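Local coordinates for TqaL (Neurospora crassa, PDB 7EEH), which belongs to the 2OG-Fe dioxygenase family of the cupin clan and carries an iron(III) ion at a site of two histidines and one aspartate, at residues 208-213 and 235-240; 89-94 and 302-307. The protein carries 1 engineered substitution. One frame throughout, in Å; residues are numbered along the deposited sequence.

Contact 1 (208-213 and 235-240)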
ATOM      1  N   ALA B 208     -15.542 -24.330  20.506  1.00 29.07           N
ATOM      2  CA  ALA B 208     -15.050 -24.534  19.139  1.00 29.42           C
ATOM      3  C   ALA B 208     -13.650 -23.945  18.943  1.00 25.75           C
ATOM      4  O   ALA B 208     -13.391 -23.187  18.008  1.00 25.65           O
ATOM      5  CB  ALA B 208     -16.035 -23.966  18.122  1.00 27.87           C
ATOM      6  N   VAL B 209     -12.735 -24.311  19.841  1.00 29.80           N
ATOM      7  CA  VAL B 209     -11.345 -23.863  19.794  1.00 28.69           C
ATOM      8  C   VAL B 209     -10.522 -24.927  19.085  1.00 28.05           C
ATOM      9  O   VAL B 209     -10.648 -26.118  19.392  1.00 26.64           O
ATOM     10  CB  VAL B 209     -10.796 -23.591  21.205  1.00 29.08           C
ATOM     11  CG1 VAL B 209      -9.279 -23.467  21.182  1.00 31.89           C
ATOM     12  CG2 VAL B 209     -11.418 -22.322  21.781  1.00 30.61           C
ATOM     13  N   THR B 210      -9.678 -24.508  18.139  1.00 26.11           N
ATOM     14  CA  THR B 210      -8.770 -25.423  17.449  1.00 24.41           C
ATOM     15  C   THR B 210      -7.403 -25.319  18.109  1.00 27.41           C
ATOM     16  O   THR B 210      -6.820 -24.228  18.164  1.00 25.92           O
ATOM     17  CB  THR B 210      -8.671 -25.102  15.955  1.00 26.16           C
ATOM     18  OG1 THR B 210      -9.985 -25.027  15.383  1.00 22.73           O
ATOM     19  CG2 THR B 210      -7.838 -26.160  15.205  1.00 21.70           C
ATOM     20  N   PHE B 211      -6.921 -26.438  18.650  1.00 27.02           N
ATOM     21  CA  PHE B 211      -5.559 -26.559  19.153  1.00 29.00           C
ATOM     22  C   PHE B 211      -4.696 -27.226  18.096  1.00 27.59           C
ATOM     23  O   PHE B 211      -5.142 -28.146  17.413  1.00 25.12           O
ATOM     24  CB  PHE B 211      -5.512 -27.385  20.444  1.00 28.45           C
ATOM     25  CG  PHE B 211      -6.359 -26.828  21.540  1.00 28.38           C
ATOM     26  CD1 PHE B 211      -5.866 -25.840  22.370  1.00 33.05           C
ATOM     27  CD2 PHE B 211      -7.659 -27.272  21.725  1.00 39.23           C
ATOM     28  CE1 PHE B 211      -6.646 -25.303  23.380  1.00 35.53           C
ATOM     29  CE2 PHE B 211      -8.455 -26.740  22.737  1.00 39.42           C
ATOM     30  CZ  PHE B 211      -7.941 -25.752  23.565  1.00 36.32           C
HETATM   31  N   MSE B 212      -3.462 -26.770  17.962  1.00 29.19           N
HETATM   32  CA  MSE B 212      -2.532 -27.516  17.143  1.00 28.04           C
HETATM   33  C   MSE B 212      -1.362 -27.952  17.992  1.00 26.40           C
HETATM   34  O   MSE B 212      -0.902 -27.213  18.867  1.00 27.69           O
HETATM   35  CB  MSE B 212      -2.074 -26.695  15.960  1.00 28.20           C
HETATM   36  CG  MSE B 212      -3.205 -26.431  14.965  1.00 34.83           C
HETATM   37 SE   MSE B 212      -2.586 -24.991  13.860  1.00 57.51          SE
HETATM   38  CE  MSE B 212      -0.878 -25.748  13.465  1.00 37.93           C
ATOM     39  N   HIS B 213      -0.896 -29.163  17.717  1.00 26.03           N
ATOM     40  CA  HIS B 213       0.077 -29.848  18.547  1.00 26.78           C
ATOM     41  C   HIS B 213       1.241 -30.277  17.670  1.00 30.97           C
ATOM     42  O   HIS B 213       1.098 -30.435  16.454  1.00 31.77           O
ATOM     43  CB  HIS B 213      -0.544 -31.073  19.240  1.00 29.48           C
ATOM     44  CG  HIS B 213      -1.975 -30.889  19.646  1.00 29.09           C
ATOM     45  ND1 HIS B 213      -2.342 -30.373  20.869  1.00 30.21           N
ATOM     46  CD2 HIS B 213      -3.131 -31.155  18.990  1.00 27.75           C
ATOM     47  CE1 HIS B 213      -3.660 -30.335  20.953  1.00 28.70           C
ATOM     48  NE2 HIS B 213      -4.163 -30.797  19.823  1.00 28.72           N
ATOM     49  N   VAL B 235      -6.398 -21.449  18.597  1.00 25.70           N
ATOM     50  CA  VAL B 235      -7.120 -20.543  17.724  1.00 26.85           C
ATOM     51  C   VAL B 235      -8.622 -20.754  17.891  1.00 24.65           C
ATOM     52  O   VAL B 235      -9.074 -21.835  18.280  1.00 25.33           O
ATOM     53  CB  VAL B 235      -6.667 -20.745  16.266  1.00 33.24           C
ATOM     54  CG1 VAL B 235      -7.434 -21.852  15.598  1.00 25.50           C
ATOM     55  CG2 VAL B 235      -6.828 -19.495  15.544  1.00 32.56           C
ATOM     56  N   GLN B 236      -9.397 -19.703  17.607  1.00 24.41           N
ATOM     57  CA  GLN B 236     -10.850 -19.773  17.752  1.00 24.10           C
ATOM     58  C   GLN B 236     -11.520 -18.917  16.682  1.00 26.37           C
ATOM     59  O   GLN B 236     -11.462 -17.688  16.746  1.00 27.32           O
ATOM     60  CB  GLN B 236     -11.278 -19.315  19.142  1.00 24.78           C
ATOM     61  CG  GLN B 236     -12.764 -19.522  19.403  1.00 27.72           C
ATOM     62  CD  GLN B 236     -13.243 -18.795  20.643  1.00 34.52           C
ATOM     63  OE1 GLN B 236     -12.857 -17.655  20.895  1.00 33.75           O
ATOM     64  NE2 GLN B 236     -14.080 -19.454  21.428  1.00 33.77           N
ATOM     65  N   HIS B 237     -12.188 -19.550  15.720  1.00 21.43           N
ATOM     66  CA  HIS B 237     -12.975 -18.782  14.769  1.00 21.73           C
ATOM     67  C   HIS B 237     -14.131 -18.107  15.492  1.00 21.08           C
ATOM     68  O   HIS B 237     -14.824 -18.736  16.293  1.00 25.93           O
ATOM     69  CB  HIS B 237     -13.536 -19.667  13.662  1.00 20.81           C
ATOM     70  CG  HIS B 237     -12.524 -20.519  12.960  1.00 19.25           C
ATOM     71  ND1 HIS B 237     -11.929 -21.610  13.552  1.00 18.73           N
ATOM     72  CD2 HIS B 237     -12.079 -20.497  11.679  1.00 17.70           C
ATOM     73  CE1 HIS B 237     -11.139 -22.208  12.675  1.00 22.24           C
ATOM     74  NE2 HIS B 237     -11.220 -21.557  11.530  1.00 20.62           N
ATOM     75  N   ARG B 238     -14.347 -16.827  15.208  1.00 21.44           N
ATOM     76  CA  ARG B 238     -15.490 -16.114  15.777  1.00 26.95           C
ATOM     77  C   ARG B 238     -16.174 -15.164  14.811  1.00 22.30           C
ATOM     78  O   ARG B 238     -17.333 -14.820  15.043  1.00 24.37           O
ATOM     79  CB  ARG B 238     -15.076 -15.314  17.028  1.00 31.08           C
ATOM     80  CG  ARG B 238     -14.020 -15.989  17.901  1.00 35.18           C
ATOM     81  CD  ARG B 238     -13.306 -15.011  18.827  1.00 38.19           C
ATOM     82  NE  ARG B 238     -14.232 -14.066  19.422  1.00 43.07           N
ATOM     83  CZ  ARG B 238     -14.073 -13.514  20.619  1.00 55.02           C
ATOM     84  NH1 ARG B 238     -13.008 -13.819  21.350  1.00 54.02           N
ATOM     85  NH2 ARG B 238     -14.980 -12.657  21.085  1.00 50.30           N
ATOM     86  N   HIS B 239     -15.522 -14.711  13.757  1.00 22.57           N
ATOM     87  CA  HIS B 239     -16.068 -13.682  12.892  1.00 23.03           C
ATOM     88  C   HIS B 239     -15.996 -14.143  11.447  1.00 23.01           C
ATOM     89  O   HIS B 239     -15.066 -14.858  11.048  1.00 20.44           O
ATOM     90  CB  HIS B 239     -15.310 -12.352  13.063  1.00 25.93           C
ATOM     91  CG  HIS B 239     -15.275 -11.852  14.477  1.00 26.65           C
ATOM     92  ND1 HIS B 239     -14.108 -11.751  15.205  1.00 29.43           N
ATOM     93  CD2 HIS B 239     -16.267 -11.433  15.300  1.00 29.34           C
ATOM     94  CE1 HIS B 239     -14.380 -11.284  16.411  1.00 28.47           C
ATOM     95  NE2 HIS B 239     -15.682 -11.087  16.496  1.00 32.46           N
ATOM     96  N   PHE B 240     -16.997 -13.718  10.677  1.00 19.68           N
ATOM     97  CA  PHE B 240     -17.145 -14.057   9.271  1.00 20.76           C
ATOM     98  C   PHE B 240     -15.806 -14.052   8.543  1.00 22.99           C
ATOM     99  O   PHE B 240     -15.130 -13.023   8.468  1.00 20.93           O
ATOM    100  CB  PHE B 240     -18.106 -13.058   8.605  1.00 19.66           C
ATOM    101  CG  PHE B 240     -18.273 -13.272   7.133  1.00 21.64           C
ATOM    102  CD1 PHE B 240     -18.714 -14.493   6.650  1.00 22.62           C
ATOM    103  CD2 PHE B 240     -18.004 -12.254   6.234  1.00 23.45           C
ATOM    104  CE1 PHE B 240     -18.866 -14.713   5.296  1.00 22.96           C
ATOM    105  CE2 PHE B 240     -18.164 -12.447   4.867  1.00 24.72           C
ATOM    106  CZ  PHE B 240     -18.596 -13.689   4.393  1.00 25.42           C
TER
HETATM  107  O   HOH W   1     -14.866 -21.468  16.123  1.00 26.18           O
HETATM  108  O   HOH W   2     -11.521 -23.073  15.965  1.00 26.88           O
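T210 and V235 sit opposite each other where strands 209-213 and 231-236 run antiparallel, and their backbones are joined in both directions. T210 N gives its hydrogen to V235 O at 2.7 Å, and V235 N returns a bond to T210 O at 2.8 Å; both donors lie in the plane of the carbonyl they meet. That makes T210 and V235 a hydrogen-bonded antiparallel pair, with the two side chains parallel on the same face of the sheet.

From T210 CB the side chain meets V235 first and then, through OG1, a water. CB presses on V235 CG1 at 3.5 Å, tighter than ordinary van der Waals contact; CG1 gets there from the crowded position between its own N and carbonyl carbon (chi1 86°). OG1 stands anti to the T210 carbonyl carbon (chi1 -52°) and reaches water 2 at 2.6 Å. The same water donates to A208 O and lies in the H237 ring plane, hydrogen-bonded to H237 ND1 at 2.9 Å. H237 NE2 is tied to T193 O on strand 190-199, so the imidazole is fixed at both nitrogens.

Consistent with the double-stranded beta-helix of the cupin clan, 209-213 is the middle strand of the smaller, three-stranded sheet, with 252-255, which carries the iron ligand H253, along its other edge; L244 of strand 243-247 packs on T210, V235 and H237. The side chain of T210 is about 7 Å from the bound Fe (III) ion.

V209 and Q236 project from the other face and cross obliquely, V209 CG2 resting 3.9 Å from Q236 CG, while the Q236 amide reaches on to S207 O. Beyond the paired residues, water 1 joins the two backbones, donating to A208 O and, at 2.7 Å, to H237 O.

Contact 2 (89-94 and 302-307)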
ATOM      1  N   SER B  89      -5.695 -23.579 -13.097  1.00 31.78           N
ATOM      2  CA  SER B  89      -7.093 -23.321 -12.791  1.00 29.65           C
ATOM      3  C   SER B  89      -7.546 -24.303 -11.719  1.00 28.30           C
ATOM      4  O   SER B  89      -6.813 -25.213 -11.332  1.00 28.55           O
ATOM      5  CB  SER B  89      -7.958 -23.445 -14.046  1.00 32.06           C
ATOM      6  OG  SER B  89      -7.802 -24.730 -14.632  1.00 29.27           O
ATOM      7  N   VAL B  90      -8.760 -24.107 -11.225  1.00 26.96           N
ATOM      8  CA  VAL B  90      -9.379 -25.052 -10.308  1.00 28.01           C
ATOM      9  C   VAL B  90     -10.753 -25.392 -10.870  1.00 28.23           C
ATOM     10  O   VAL B  90     -11.444 -24.516 -11.400  1.00 29.68           O
ATOM     11  CB  VAL B  90      -9.460 -24.490  -8.871  1.00 26.65           C
ATOM     12  CG1 VAL B  90     -10.155 -23.166  -8.864  1.00 30.70           C
ATOM     13  CG2 VAL B  90     -10.172 -25.460  -7.944  1.00 23.92           C
ATOM     14  N   ARG B  91     -11.129 -26.670 -10.800  1.00 27.29           N
ATOM     15  CA  ARG B  91     -12.337 -27.148 -11.458  1.00 27.66           C
ATOM     16  C   ARG B  91     -13.075 -28.119 -10.548  1.00 28.76           C
ATOM     17  O   ARG B  91     -12.473 -28.783  -9.703  1.00 29.46           O
ATOM     18  CB  ARG B  91     -12.022 -27.830 -12.806  1.00 28.49           C
ATOM     19  CG  ARG B  91     -11.592 -29.295 -12.709  1.00 31.98           C
ATOM     20  CD  ARG B  91     -11.272 -29.886 -14.096  1.00 34.28           C
ATOM     21  NE  ARG B  91     -10.412 -28.982 -14.845  1.00 30.39           N
ATOM     22  CZ  ARG B  91      -9.095 -29.117 -14.942  1.00 31.07           C
ATOM     23  NH1 ARG B  91      -8.482 -30.144 -14.369  1.00 28.30           N
ATOM     24  NH2 ARG B  91      -8.393 -28.221 -15.619  1.00 32.14           N
ATOM     25  N   ARG B  92     -14.391 -28.194 -10.733  1.00 26.05           N
ATOM     26  CA  ARG B  92     -15.203 -29.163 -10.014  1.00 25.47           C
ATOM     27  C   ARG B  92     -15.044 -30.529 -10.663  1.00 26.95           C
ATOM     28  O   ARG B  92     -15.152 -30.654 -11.885  1.00 27.66           O
ATOM     29  CB  ARG B  92     -16.673 -28.738 -10.029  1.00 24.36           C
ATOM     30  CG  ARG B  92     -17.624 -29.712  -9.351  1.00 21.92           C
ATOM     31  CD  ARG B  92     -17.429 -29.694  -7.855  1.00 23.31           C
ATOM     32  NE  ARG B  92     -18.369 -30.560  -7.158  1.00 23.63           N
ATOM     33  CZ  ARG B  92     -19.591 -30.184  -6.795  1.00 24.69           C
ATOM     34  NH1 ARG B  92     -20.013 -28.955  -7.049  1.00 21.44           N
ATOM     35  NH2 ARG B  92     -20.388 -31.033  -6.166  1.00 24.36           N
ATOM     36  N   LEU B  93     -14.798 -31.549  -9.850  1.00 24.45           N
ATOM     37  CA  LEU B  93     -14.690 -32.923 -10.319  1.00 26.64           C
ATOM     38  C   LEU B  93     -15.990 -33.678 -10.065  1.00 28.74           C
ATOM     39  O   LEU B  93     -16.795 -33.301  -9.218  1.00 26.07           O
ATOM     40  CB  LEU B  93     -13.550 -33.654  -9.619  1.00 26.75           C
ATOM     41  CG  LEU B  93     -12.162 -33.037  -9.713  1.00 26.40           C
ATOM     42  CD1 LEU B  93     -11.209 -33.853  -8.867  1.00 25.91           C
ATOM     43  CD2 LEU B  93     -11.716 -33.015 -11.155  1.00 26.82           C
ATOM     44  N   GLU B  94     -16.168 -34.772 -10.803  1.00 30.65           N
ATOM     45  CA  GLU B  94     -17.339 -35.621 -10.653  1.00 32.56           C
ATOM     46  C   GLU B  94     -17.361 -36.267  -9.273  1.00 32.48           C
ATOM     47  O   GLU B  94     -16.327 -36.414  -8.606  1.00 28.79           O
ATOM     48  CB  GLU B  94     -17.339 -36.721 -11.717  1.00 34.24           C
ATOM     49  CG  GLU B  94     -16.182 -37.693 -11.543  1.00 33.37           C
ATOM     50  CD  GLU B  94     -16.322 -38.945 -12.391  1.00 38.75           C
ATOM     51  OE1 GLU B  94     -17.324 -39.052 -13.121  1.00 40.21           O
ATOM     52  OE2 GLU B  94     -15.425 -39.812 -12.325  1.00 37.70           O
ATOM     53  N   PRO B 302     -20.692 -28.360 -13.637  1.00 30.66           N
ATOM     54  CA  PRO B 302     -19.341 -27.975 -14.035  1.00 33.08           C
ATOM     55  C   PRO B 302     -18.956 -26.643 -13.419  1.00 31.07           C
ATOM     56  O   PRO B 302     -19.807 -25.815 -13.094  1.00 31.10           O
ATOM     57  CB  PRO B 302     -19.439 -27.881 -15.559  1.00 34.35           C
ATOM     58  CG  PRO B 302     -20.851 -27.428 -15.772  1.00 36.33           C
ATOM     59  CD  PRO B 302     -21.655 -28.168 -14.740  1.00 36.72           C
HETATM   60  N   MSE B 303     -17.651 -26.457 -13.249  1.00 31.05           N
HETATM   61  CA  MSE B 303     -17.109 -25.233 -12.682  1.00 30.28           C
HETATM   62  C   MSE B 303     -15.608 -25.197 -12.923  1.00 29.45           C
HETATM   63  O   MSE B 303     -14.907 -26.182 -12.696  1.00 27.35           O
HETATM   64  CB  MSE B 303     -17.444 -25.145 -11.190  1.00 28.03           C
HETATM   65  CG  MSE B 303     -17.119 -23.815 -10.557  1.00 30.64           C
HETATM   66 SE   MSE B 303     -15.349 -23.808  -9.719  1.00 55.38          SE
HETATM   67  CE  MSE B 303     -15.906 -23.342  -8.057  1.00 12.05           C
ATOM     68  N   GLU B 304     -15.109 -24.071 -13.430  1.00 30.97           N
ATOM     69  CA  GLU B 304     -13.673 -23.920 -13.611  1.00 28.56           C
ATOM     70  C   GLU B 304     -13.337 -22.439 -13.615  1.00 32.61           C
ATOM     71  O   GLU B 304     -13.966 -21.669 -14.344  1.00 33.69           O
ATOM     72  CB  GLU B 304     -13.197 -24.582 -14.908  1.00 34.00           C
ATOM     73  CG  GLU B 304     -11.703 -24.430 -15.147  1.00 31.99           C
ATOM     74  CD  GLU B 304     -11.095 -25.596 -15.902  1.00 34.00           C
ATOM     75  OE1 GLU B 304     -11.775 -26.627 -16.090  1.00 38.09           O
ATOM     76  OE2 GLU B 304      -9.918 -25.485 -16.292  1.00 36.16           O
ATOM     77  N   VAL B 305     -12.379 -22.040 -12.784  1.00 33.06           N
ATOM     78  CA  VAL B 305     -11.946 -20.646 -12.726  1.00 30.48           C
ATOM     79  C   VAL B 305     -10.426 -20.625 -12.765  1.00 29.25           C
ATOM     80  O   VAL B 305      -9.781 -21.549 -12.253  1.00 30.08           O
ATOM     81  CB  VAL B 305     -12.473 -19.915 -11.476  1.00 33.68           C
ATOM     82  CG1 VAL B 305     -13.995 -19.923 -11.439  1.00 35.04           C
ATOM     83  CG2 VAL B 305     -11.902 -20.504 -10.205  1.00 33.57           C
ATOM     84  N   PRO B 306      -9.816 -19.605 -13.361  1.00 32.97           N
ATOM     85  CA  PRO B 306      -8.352 -19.519 -13.357  1.00 32.44           C
ATOM     86  C   PRO B 306      -7.814 -19.238 -11.963  1.00 29.76           C
ATOM     87  O   PRO B 306      -8.456 -18.568 -11.155  1.00 33.08           O
ATOM     88  CB  PRO B 306      -8.062 -18.352 -14.308  1.00 34.37           C
ATOM     89  CG  PRO B 306      -9.331 -17.558 -14.347  1.00 34.48           C
ATOM     90  CD  PRO B 306     -10.437 -18.549 -14.177  1.00 34.63           C
ATOM     91  N   LEU B 307      -6.625 -19.779 -11.684  1.00 31.25           N
ATOM     92  CA  LEU B 307      -5.915 -19.432 -10.456  1.00 31.76           C
ATOM     93  C   LEU B 307      -5.176 -18.116 -10.598  1.00 34.87           C
ATOM     94  O   LEU B 307      -4.999 -17.396  -9.610  1.00 35.30           O
ATOM     95  CB  LEU B 307      -4.908 -20.519 -10.081  1.00 30.46           C
ATOM     96  CG  LEU B 307      -5.469 -21.835  -9.564  1.00 33.96           C
ATOM     97  CD1 LEU B 307      -4.375 -22.886  -9.535  1.00 33.40           C
ATOM     98  CD2 LEU B 307      -6.059 -21.626  -8.188  1.00 29.01           C
TER
HETATM   99  O   HOH W   3     -15.958 -28.855 -13.847  1.00 27.91           O
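Strand 304-306, near the C terminus, forms the outermost strand of the large antiparallel sheet in this chain, and its neighbour is strand 89-92. V90 and V305 make the hydrogen-bonded pair: V90 N to V305 O at 2.9 Å and V305 N back to V90 O, both nearly along the C=O axis. R92 N adds a bond to M303 O, but from above that carbonyl's plane.

On one face R91 and E304 run side by side. R91 NE points almost straight at E304 OE1 (3.0 Å, 174°), which lies in the guanidinium plane, and NH2 reaches OE2 at 3.2 Å. This is a side-on, two-nitrogen salt bridge, though the two planes are turned 56° apart and the carboxylate is met from above. S89 OG, also hydrogen-bonded to T87 OG1, donates to E304 OE2 as well (2.8 Å), so that oxygen takes two bonds; R91 NH1 is paired with D84.

The sheet is consistent with one wall of a cupin-type double-stranded beta-helix, and its other face turns to helix 128-141. There V90 CG1 is squeezed against V305 CG2 at 3.5 Å, with L134 over V90 and Q131 against V305.

Coming from the N terminus, the chain enters contact 2 first, at 89-94, a short turn after strand 74-84, which it lies beside in the large sheet. More than two hundred residues pass before 302-307 returns to close that loop. Contact 1 is nested inside it: 208-213 and 235-240 close a much shorter loop of 21 residues, mostly without helix or strand. One contact ties two strands of the three-stranded sheet; the other adds the C-terminal strand to the edge of the eight-stranded sheet. The centres of contacts 1 and 2 are about 29 Å apart, on opposite sides of the chain's centre. The nearest atoms of contacts 1 and 2 are about 16 Å apart.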